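Local coordinates for SnoaL-like domain-containing protein (Novosphingobium aromaticivorans, PDB 2RFR) that is of unknown function but adopts an NTF2-like, cystatin-like fold of the SnoaL-like family, whose cone-shaped domain commonly encloses a ligand-binding or catalytic pocket, at residues L31-G35 against M77-H83; G48-V53 against V135-A140; S119-W123 against A148-Q153. Residues are numbered along the deposited sequence.

Interaction 1 of 3, residues L31-G35 against M77-H83; sequences LADSG and MADGCAH
Asp33, at the C-terminal end of helix 5-33, reaches with its carboxylate onto the start of strand 81-93, its CA lying 6.2 Å from the CA of Ala82. Its m rotamer (chi1 -72°) offers both oxygens to one residue: His83 ND1 donates to Asp33 OD1 at 2.7 Å, in the plane of the imidazole, and His83 N donates to Asp33 OD2 at 2.8 Å. His83 is itself m, chi2 75°, which turns ND1 back to the helix. OD2 accepts a further hydrogen bond from His102 NE2 of the second subunit. The backbone carbonyls are bridged by water 1, which donates to Asp33 O at 2.8 Å and to Cys81 O at 3.2 Å. Gly35, with positive phi (74/24), ends the helix in a Schellman motif; Gly35 N bonds to Ala32 O at 3.1 Å. Met77, present as selenomethionine, lies against this turn, its CE 3.6 Å from both Asp33 O and Gly35 N, where a CB on residue 35 would clash. Gly80 (106/117), the first residue after helix 71-79, turns the chain into extended Cys81-His83. This is a His-carboxylate pair fixing a helix end to a strand. Helix 71-79 adds a hydrogen bond from His73 to Ala32 O, strand 96-109 pairs with Gly80 and Ala82 through Cys108 and Phe106, and helix 37-41 packs on Leu31 and Ala32.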
loop_
_atom_site.group_PDB
_atom_site.type_symbol
_atom_site.label_atom_id
_atom_site.label_comp_id
_atom_site.label_asym_id
_atom_site.label_seq_id
_atom_site.Cartn_x
_atom_site.Cartn_y
_atom_site.Cartn_z
ATOM N N LEU A 31 -6.693 -10.084 8.972
ATOM C CA LEU A 31 -7.007 -10.865 10.184
ATOM C C LEU A 31 -8.096 -10.229 10.985
ATOM O O LEU A 31 -9.004 -10.899 11.479
ATOM C CB LEU A 31 -5.748 -11.096 10.995
ATOM C CG LEU A 31 -4.685 -11.965 10.409
ATOM C CD1 LEU A 31 -3.375 -11.890 11.185
ATOM C CD2 LEU A 31 -5.139 -13.379 10.354
ATOM N N ALA A 32 -8.088 -8.907 11.097
ATOM C CA ALA A 32 -9.139 -8.195 11.843
ATOM C C ALA A 32 -10.466 -8.366 11.169
ATOM O O ALA A 32 -11.482 -8.637 11.804
ATOM C CB ALA A 32 -8.772 -6.714 11.980
ATOM N N ASP A 33 -10.498 -8.196 9.856
ATOM C CA ASP A 33 -11.758 -8.202 9.105
ATOM C C ASP A 33 -12.377 -9.589 9.016
ATOM O O ASP A 33 -13.568 -9.689 8.841
ATOM C CB ASP A 33 -11.514 -7.561 7.739
ATOM C CG ASP A 33 -11.315 -6.082 7.849
ATOM O OD1 ASP A 33 -11.874 -5.481 8.786
ATOM O OD2 ASP A 33 -10.625 -5.514 6.972
ATOM N N SER A 34 -11.554 -10.648 9.129
ATOM C CA SER A 34 -12.062 -12.025 9.169
ATOM C C SER A 34 -12.309 -12.507 10.578
ATOM O O SER A 34 -12.755 -13.613 10.775
ATOM C CB SER A 34 -11.109 -12.937 8.437
ATOM O OG SER A 34 -9.835 -13.010 9.065
ATOM N N GLY A 35 -12.034 -11.679 11.578
ATOM C CA GLY A 35 -12.258 -12.070 12.953
ATOM C C GLY A 35 -11.292 -13.063 13.541
ATOM O O GLY A 35 -11.660 -13.778 14.468
HETATM N N MSE A 77 -17.918 -5.731 11.918
HETATM C CA MSE A 77 -17.816 -6.817 10.944
HETATM C C MSE A 77 -19.190 -7.136 10.362
HETATM O O MSE A 77 -19.297 -7.397 9.169
HETATM C CB MSE A 77 -17.230 -8.074 11.574
HETATM C CG MSE A 77 -15.758 -8.003 11.951
HETATM SE SE MSE A 77 -15.162 -9.542 12.956
HETATM C CE MSE A 77 -15.572 -10.918 11.632
ATOM N N ALA A 78 -20.235 -7.147 11.195
ATOM C CA ALA A 78 -21.599 -7.422 10.700
ATOM C C ALA A 78 -22.102 -6.322 9.778
ATOM O O ALA A 78 -22.809 -6.612 8.802
ATOM C CB ALA A 78 -22.533 -7.623 11.899
ATOM N N ASP A 79 -21.758 -5.075 10.051
ATOM C CA ASP A 79 -22.073 -3.994 9.134
ATOM C C ASP A 79 -21.365 -4.152 7.783
ATOM O O ASP A 79 -21.919 -3.815 6.731
ATOM C CB ASP A 79 -21.618 -2.598 9.720
ATOM C CG ASP A 79 -22.388 -2.101 10.875
ATOM O OD1 ASP A 79 -23.561 -2.483 11.092
ATOM O OD2 ASP A 79 -21.827 -1.198 11.555
ATOM N N GLY A 80 -20.142 -4.623 7.866
ATOM C CA GLY A 80 -19.192 -4.621 6.768
ATOM C C GLY A 80 -18.141 -3.576 6.986
ATOM O O GLY A 80 -18.413 -2.384 7.050
ATOM N N CYS A 81 -16.900 -4.043 7.129
ATOM C CA CYS A 81 -15.795 -3.142 7.383
ATOM C C CYS A 81 -14.526 -3.601 6.707
ATOM O O CYS A 81 -14.316 -4.791 6.490
ATOM C CB CYS A 81 -15.573 -2.985 8.875
ATOM S SG CYS A 81 -15.072 -4.448 9.800
ATOM N N ALA A 82 -13.679 -2.650 6.428
ATOM C CA ALA A 82 -12.312 -2.882 5.965
ATOM C C ALA A 82 -11.376 -2.069 6.813
ATOM O O ALA A 82 -11.512 -0.857 6.910
ATOM C CB ALA A 82 -12.155 -2.484 4.490
ATOM N N HIS A 83 -10.392 -2.740 7.390
ATOM C CA HIS A 83 -9.288 -2.106 8.125
ATOM C C HIS A 83 -8.162 -1.994 7.138
ATOM O O HIS A 83 -7.404 -2.952 6.908
ATOM C CB HIS A 83 -8.920 -2.907 9.373
ATOM C CG HIS A 83 -9.966 -2.775 10.440
ATOM N ND1 HIS A 83 -11.190 -3.414 10.389
ATOM C CD2 HIS A 83 -10.000 -2.000 11.548
ATOM C CE1 HIS A 83 -11.927 -3.022 11.423
ATOM N NE2 HIS A 83 -11.223 -2.170 12.151
HETATM O O HOH W 1 -15.102 -7.490 8.000
#

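Interaction 2 of 3, residues G48-V53 against V135-A140; sequences GEYAVV and VRRENA
Arg137, Glu49 and Tyr50 lead this contact, the parallel pair of the otherwise antiparallel mixed sheet, joining strand 48-52 to strand 131-141 in the NTF2-like fold. The axes of segments 48-52 and 135-140 come within 4.7 Å, their directions 5° apart. Glu49 pairs with Arg136, Tyr50 with Arg137, Ala51 with Glu138 and Val52 with Asn139, CA to CA 4.7-4.8 Å. The ladder runs Glu49 N to Val135 O (2.9 Å), Arg137 N to Glu49 O (2.9 Å), Ala51 N to Arg137 O (2.9 Å), Asn139 N to Ala51 O (3.0 Å) and Val53 N to Asn139 O (3.2 Å). Arg137, trans throughout, stretches along the Tyr50 ring (chi1 t): its CD sits 3.8 Å from the ring centroid, over the face, in a CH-pi contact, and Tyr50 OH lies 3.2 Å from Arg137 CZ, over the guanidinium. On the other sheet face Glu49 (m, t) bridges to Arg136 through OE1 and NH1 at 2.6 Å, and water 2 links Glu49 OE2 to the same NH1. Arg136 NE meets Glu138 OE2 at 2.8 Å, while Ala51 CB lies under its guanidinium, 3.5 Å from NH2. Thus the buried charge of Arg137 is met by a hydrogen bond to Asn121 OD1, a cation-pi contact with Tyr28 and the Tyr50 ring, while the opposite face carries a Glu-Arg-Glu salt-bridge network.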
loop_
_atom_site.group_PDB
_atom_site.type_symbol
_atom_site.label_atom_id
_atom_site.label_comp_id
_atom_site.label_asym_id
_atom_site.label_seq_id
_atom_site.Cartn_x
_atom_site.Cartn_y
_atom_site.Cartn_z
ATOM N N GLY A 48 2.824 -7.594 24.189
ATOM C CA GLY A 48 2.667 -6.464 23.281
ATOM C C GLY A 48 1.509 -5.562 23.654
ATOM O O GLY A 48 0.581 -5.959 24.352
ATOM N N GLU A 49 1.537 -4.331 23.131
ATOM C CA GLU A 49 0.491 -3.366 23.466
ATOM C C GLU A 49 -0.078 -2.736 22.197
ATOM O O GLU A 49 0.631 -2.497 21.211
ATOM C CB GLU A 49 1.075 -2.258 24.331
ATOM C CG GLU A 49 1.593 -2.733 25.646
ATOM C CD GLU A 49 2.034 -1.538 26.428
ATOM O OE1 GLU A 49 2.799 -0.662 25.900
ATOM O OE2 GLU A 49 1.754 -1.536 27.615
ATOM N N TYR A 50 -1.345 -2.378 22.304
ATOM C CA TYR A 50 -2.034 -1.619 21.277
ATOM C C TYR A 50 -2.781 -0.495 21.985
ATOM O O TYR A 50 -3.732 -0.743 22.748
ATOM C CB TYR A 50 -2.976 -2.526 20.499
ATOM C CG TYR A 50 -3.659 -1.900 19.284
ATOM C CD1 TYR A 50 -3.427 -0.591 18.828
ATOM C CD2 TYR A 50 -4.473 -2.719 18.473
ATOM C CE1 TYR A 50 -4.120 -0.066 17.723
ATOM C CE2 TYR A 50 -5.144 -2.189 17.370
ATOM C CZ TYR A 50 -4.940 -0.865 16.990
ATOM O OH TYR A 50 -5.589 -0.292 15.897
ATOM N N ALA A 51 -2.315 0.729 21.757
ATOM C CA ALA A 51 -2.804 1.958 22.372
ATOM C C ALA A 51 -3.483 2.829 21.340
ATOM O O ALA A 51 -2.970 3.007 20.236
ATOM C CB ALA A 51 -1.651 2.697 23.051
ATOM N N VAL A 52 -4.631 3.352 21.703
ATOM C CA VAL A 52 -5.412 4.268 20.872
ATOM C C VAL A 52 -5.801 5.414 21.797
ATOM O O VAL A 52 -6.309 5.188 22.870
ATOM C CB VAL A 52 -6.650 3.598 20.208
ATOM C CG1 VAL A 52 -7.355 4.627 19.327
ATOM C CG2 VAL A 52 -6.242 2.358 19.404
ATOM N N VAL A 53 -5.593 6.663 21.332
ATOM C CA VAL A 53 -5.928 7.813 22.153
ATOM C C VAL A 53 -7.366 7.705 22.629
ATOM O O VAL A 53 -8.287 7.506 21.854
ATOM C CB VAL A 53 -5.648 9.129 21.439
ATOM C CG1 VAL A 53 -6.134 10.324 22.297
ATOM C CG2 VAL A 53 -4.161 9.283 21.156
ATOM N N VAL A 135 5.796 -4.900 18.916
ATOM C CA VAL A 135 5.929 -4.625 20.351
ATOM C C VAL A 135 4.841 -3.679 20.792
ATOM O O VAL A 135 4.059 -3.998 21.674
ATOM C CB VAL A 135 7.318 -4.084 20.668
ATOM C CG1 VAL A 135 7.415 -3.652 22.163
ATOM C CG2 VAL A 135 8.378 -5.136 20.316
ATOM N N ARG A 136 4.723 -2.521 20.154
ATOM C CA ARG A 136 3.689 -1.545 20.487
ATOM C C ARG A 136 3.151 -0.951 19.199
ATOM O O ARG A 136 3.896 -0.589 18.280
ATOM C CB ARG A 136 4.262 -0.445 21.376
ATOM C CG ARG A 136 3.234 0.554 21.843
ATOM C CD ARG A 136 3.810 1.436 22.974
ATOM N NE ARG A 136 2.954 2.542 23.388
ATOM C CZ ARG A 136 2.029 2.563 24.364
ATOM N NH1 ARG A 136 1.764 1.517 25.070
ATOM N NH2 ARG A 136 1.335 3.680 24.570
ATOM N N ARG A 137 1.824 -0.781 19.143
ATOM C CA ARG A 137 1.188 0.010 18.086
ATOM C C ARG A 137 0.451 1.127 18.799
ATOM O O ARG A 137 -0.249 0.883 19.777
ATOM C CB ARG A 137 0.177 -0.838 17.310
ATOM C CG ARG A 137 -0.540 -0.085 16.169
ATOM C CD ARG A 137 -1.533 -0.969 15.494
ATOM N NE ARG A 137 -2.288 -0.180 14.510
ATOM C CZ ARG A 137 -3.238 -0.708 13.772
ATOM N NH1 ARG A 137 -3.584 -1.968 13.891
ATOM N NH2 ARG A 137 -3.832 0.047 12.896
ATOM N N GLU A 138 0.586 2.342 18.266
ATOM C CA GLU A 138 -0.138 3.500 18.749
ATOM C C GLU A 138 -0.881 4.091 17.552
ATOM O O GLU A 138 -0.331 4.265 16.484
ATOM C CB GLU A 138 0.843 4.550 19.277
ATOM C CG GLU A 138 1.614 4.114 20.528
ATOM C CD GLU A 138 2.735 5.006 20.887
ATOM O OE1 GLU A 138 3.334 5.662 20.033
ATOM O OE2 GLU A 138 3.110 4.972 22.055
ATOM N N ASN A 139 -2.099 4.536 17.820
ATOM C CA ASN A 139 -2.987 5.007 16.798
ATOM C C ASN A 139 -3.774 6.220 17.325
ATOM O O ASN A 139 -4.102 6.307 18.516
ATOM C CB ASN A 139 -3.825 3.763 16.416
ATOM C CG ASN A 139 -5.063 4.045 15.676
ATOM O OD1 ASN A 139 -6.012 4.559 16.227
ATOM N ND2 ASN A 139 -5.098 3.620 14.410
ATOM N N ALA A 140 -4.033 7.200 16.456
ATOM C CA ALA A 140 -4.805 8.386 16.824
ATOM C C ALA A 140 -5.495 8.890 15.558
ATOM O O ALA A 140 -4.978 8.776 14.438
ATOM C CB ALA A 140 -3.918 9.466 17.411
HETATM O O HOH W 2 1.122 1.596 27.934
#

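Interaction 3 of 3, residues S119-W123 against A148-Q153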
loop_
_atom_site.group_PDB
_atom_site.type_symbol
_atom_site.label_atom_id
_atom_site.label_comp_id
_atom_site.label_asym_id
_atom_site.label_seq_id
_atom_site.Cartn_x
_atom_site.Cartn_y
_atom_site.Cartn_z
ATOM N N SER A 119 -6.737 7.504 10.496
ATOM C CA SER A 119 -5.790 7.522 11.610
ATOM C C SER A 119 -4.361 7.476 11.178
ATOM O O SER A 119 -4.011 6.946 10.105
ATOM C CB SER A 119 -6.043 6.327 12.510
ATOM O OG SER A 119 -7.410 6.312 12.997
ATOM N N ALA A 120 -3.508 7.997 12.053
ATOM C CA ALA A 120 -2.066 7.746 12.028
ATOM C C ALA A 120 -1.732 6.565 12.868
ATOM O O ALA A 120 -2.390 6.303 13.889
ATOM C CB ALA A 120 -1.388 8.971 12.600
ATOM N N ASN A 121 -0.654 5.856 12.501
ATOM C CA ASN A 121 -0.151 4.760 13.316
ATOM C C ASN A 121 1.357 4.817 13.369
ATOM O O ASN A 121 2.020 5.023 12.364
ATOM C CB ASN A 121 -0.473 3.380 12.712
ATOM C CG ASN A 121 -1.921 3.126 12.514
ATOM O OD1 ASN A 121 -2.552 2.504 13.338
ATOM N ND2 ASN A 121 -2.509 3.706 11.464
ATOM N N ARG A 122 1.876 4.513 14.545
ATOM C CA ARG A 122 3.269 4.229 14.759
ATOM C C ARG A 122 3.400 2.871 15.396
ATOM O O ARG A 122 2.763 2.583 16.405
ATOM C CB ARG A 122 3.903 5.267 15.708
ATOM C CG ARG A 122 5.418 5.051 15.820
ATOM C CD ARG A 122 6.003 6.048 16.748
ATOM N NE ARG A 122 6.080 7.327 16.109
ATOM C CZ ARG A 122 7.169 8.068 16.019
ATOM N NH1 ARG A 122 8.328 7.653 16.517
ATOM N NH2 ARG A 122 7.077 9.256 15.447
ATOM N N TRP A 123 4.223 2.025 14.789
ATOM C CA TRP A 123 4.450 0.649 15.231
ATOM C C TRP A 123 5.910 0.488 15.595
ATOM O O TRP A 123 6.773 1.034 14.920
ATOM C CB TRP A 123 4.180 -0.300 14.099
ATOM C CG TRP A 123 2.830 -0.431 13.509
ATOM C CD1 TRP A 123 2.200 0.455 12.684
ATOM C CD2 TRP A 123 1.986 -1.585 13.574
ATOM N NE1 TRP A 123 1.026 -0.080 12.263
ATOM C CE2 TRP A 123 0.874 -1.345 12.744
ATOM C CE3 TRP A 123 2.058 -2.788 14.237
ATOM C CZ2 TRP A 123 -0.131 -2.267 12.583
ATOM C CZ3 TRP A 123 1.067 -3.726 14.050
ATOM C CH2 TRP A 123 0.008 -3.473 13.204
ATOM N N ALA A 148 -1.980 12.499 16.487
ATOM C CA ALA A 148 -1.876 11.813 15.221
ATOM C C ALA A 148 -0.688 12.362 14.439
ATOM O O ALA A 148 0.003 11.600 13.786
ATOM C CB ALA A 148 -3.188 11.936 14.448
ATOM N N ARG A 149 -0.528 13.685 14.423
ATOM C CA ARG A 149 0.621 14.260 13.730
ATOM C C ARG A 149 1.934 13.804 14.316
ATOM O O ARG A 149 2.901 13.473 13.595
ATOM C CB ARG A 149 0.568 15.783 13.748
ATOM C CG ARG A 149 -0.596 16.288 12.914
ATOM C CD ARG A 149 -0.534 17.808 12.713
ATOM N NE ARG A 149 -0.665 18.506 13.990
ATOM C CZ ARG A 149 -1.818 18.798 14.581
ATOM N NH1 ARG A 149 -2.964 18.542 14.017
ATOM N NH2 ARG A 149 -1.827 19.419 15.758
ATOM N N ALA A 150 2.006 13.707 15.643
ATOM C CA ALA A 150 3.225 13.233 16.305
ATOM C C ALA A 150 3.563 11.814 16.013
ATOM O O ALA A 150 4.746 11.465 15.920
ATOM C CB ALA A 150 3.124 13.468 17.853
ATOM N N LEU A 151 2.565 10.952 15.835
ATOM C CA LEU A 151 2.810 9.573 15.472
ATOM C C LEU A 151 3.510 9.469 14.137
ATOM O O LEU A 151 4.307 8.559 13.942
ATOM C CB LEU A 151 1.509 8.770 15.489
ATOM C CG LEU A 151 0.862 8.565 16.837
ATOM C CD1 LEU A 151 -0.438 7.844 16.679
ATOM C CD2 LEU A 151 1.809 7.797 17.835
ATOM N N LEU A 152 3.181 10.345 13.189
ATOM C CA LEU A 152 3.753 10.328 11.856
ATOM C C LEU A 152 5.117 10.931 11.751
ATOM O O LEU A 152 5.827 10.687 10.801
ATOM C CB LEU A 152 2.789 10.979 10.861
ATOM C CG LEU A 152 1.451 10.259 10.718
ATOM C CD1 LEU A 152 0.514 11.061 9.812
ATOM C CD2 LEU A 152 1.603 8.801 10.225
ATOM N N GLN A 153 5.448 11.771 12.713
ATOM C CA GLN A 153 6.600 12.595 12.500
ATOM C C GLN A 153 7.844 11.744 12.641
ATOM O O GLN A 153 7.889 10.687 13.359
ATOM C CB GLN A 153 6.583 13.764 13.465
ATOM C CG GLN A 153 7.107 13.367 14.747
ATOM C CD GLN A 153 6.918 14.488 15.761
ATOM O OE1 GLN A 153 6.165 15.434 15.496
ATOM N NE2 GLN A 153 7.567 14.386 16.912
#
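The methyl of Ala120 is the apolar centre, directed from strand 112-128 into helix 146-152. Its CB lies 3.6 Å from Leu152 CG, 3.9 Å from Ala148 CB and 4.1 Å from Leu151 CB, and it also meets the backbone at Ala148 O, 3.2 Å away. So small a residue lets the helix come close: the segment axes approach to 6.9 Å, crossing at 41°, with Ala120 and Ala148 CA atoms 5.2 Å apart. Leu151 spreads along the strand, CD1 3.7 Å from Ala120 O and CD2 3.9 Å from Arg122 CB. Two residues on from Ala120, and so on the same sheet face, Arg122 forms the polar edge by bending around the last turn of the helix (chi3 m). Its NE donates to Leu151 O at 3.1 Å; NH2 donates to Leu151 O at 3.2 Å and, weakly, to Ala150 O at 3.2 Å. NH2 is also 2.7 Å from Gln153 O. An arginine side chain is thus hydrogen-bonded to carbonyls of the helix's last turn. Between these two residues, Asn121 points to the opposite face and bonds to Arg137 and Ser103. A short C-terminal helix thus packs on the antiparallel strands of the curved sheet, within the α+β NTF2-like fold.

In the fold
All three contacts reach one mixed, curved sheet. Interactions 2 and 3 have centres 10 Å apart and touch, for strands 131-141 and 112-128 are neighbours: Glu138 N lies 2.9 Å from Arg122 O and Arg137 NH2 2.8 Å from Asn121 OD1. Interaction 1 stands apart, its centre 19 Å from interaction 2 and 23 Å from interaction 3, where helix 5-33 meets strand 81-93, the outermost on that side of this chain's sheet. Along the chain, interactions 1 and 2 cross, as do 2 and 3, whereas 1 closes before 3 opens. Interactions 1 and 3 also meet between subunits, Asp33 packing on Leu152 of a neighbouring copy, which joins the fold to the three-chain assembly.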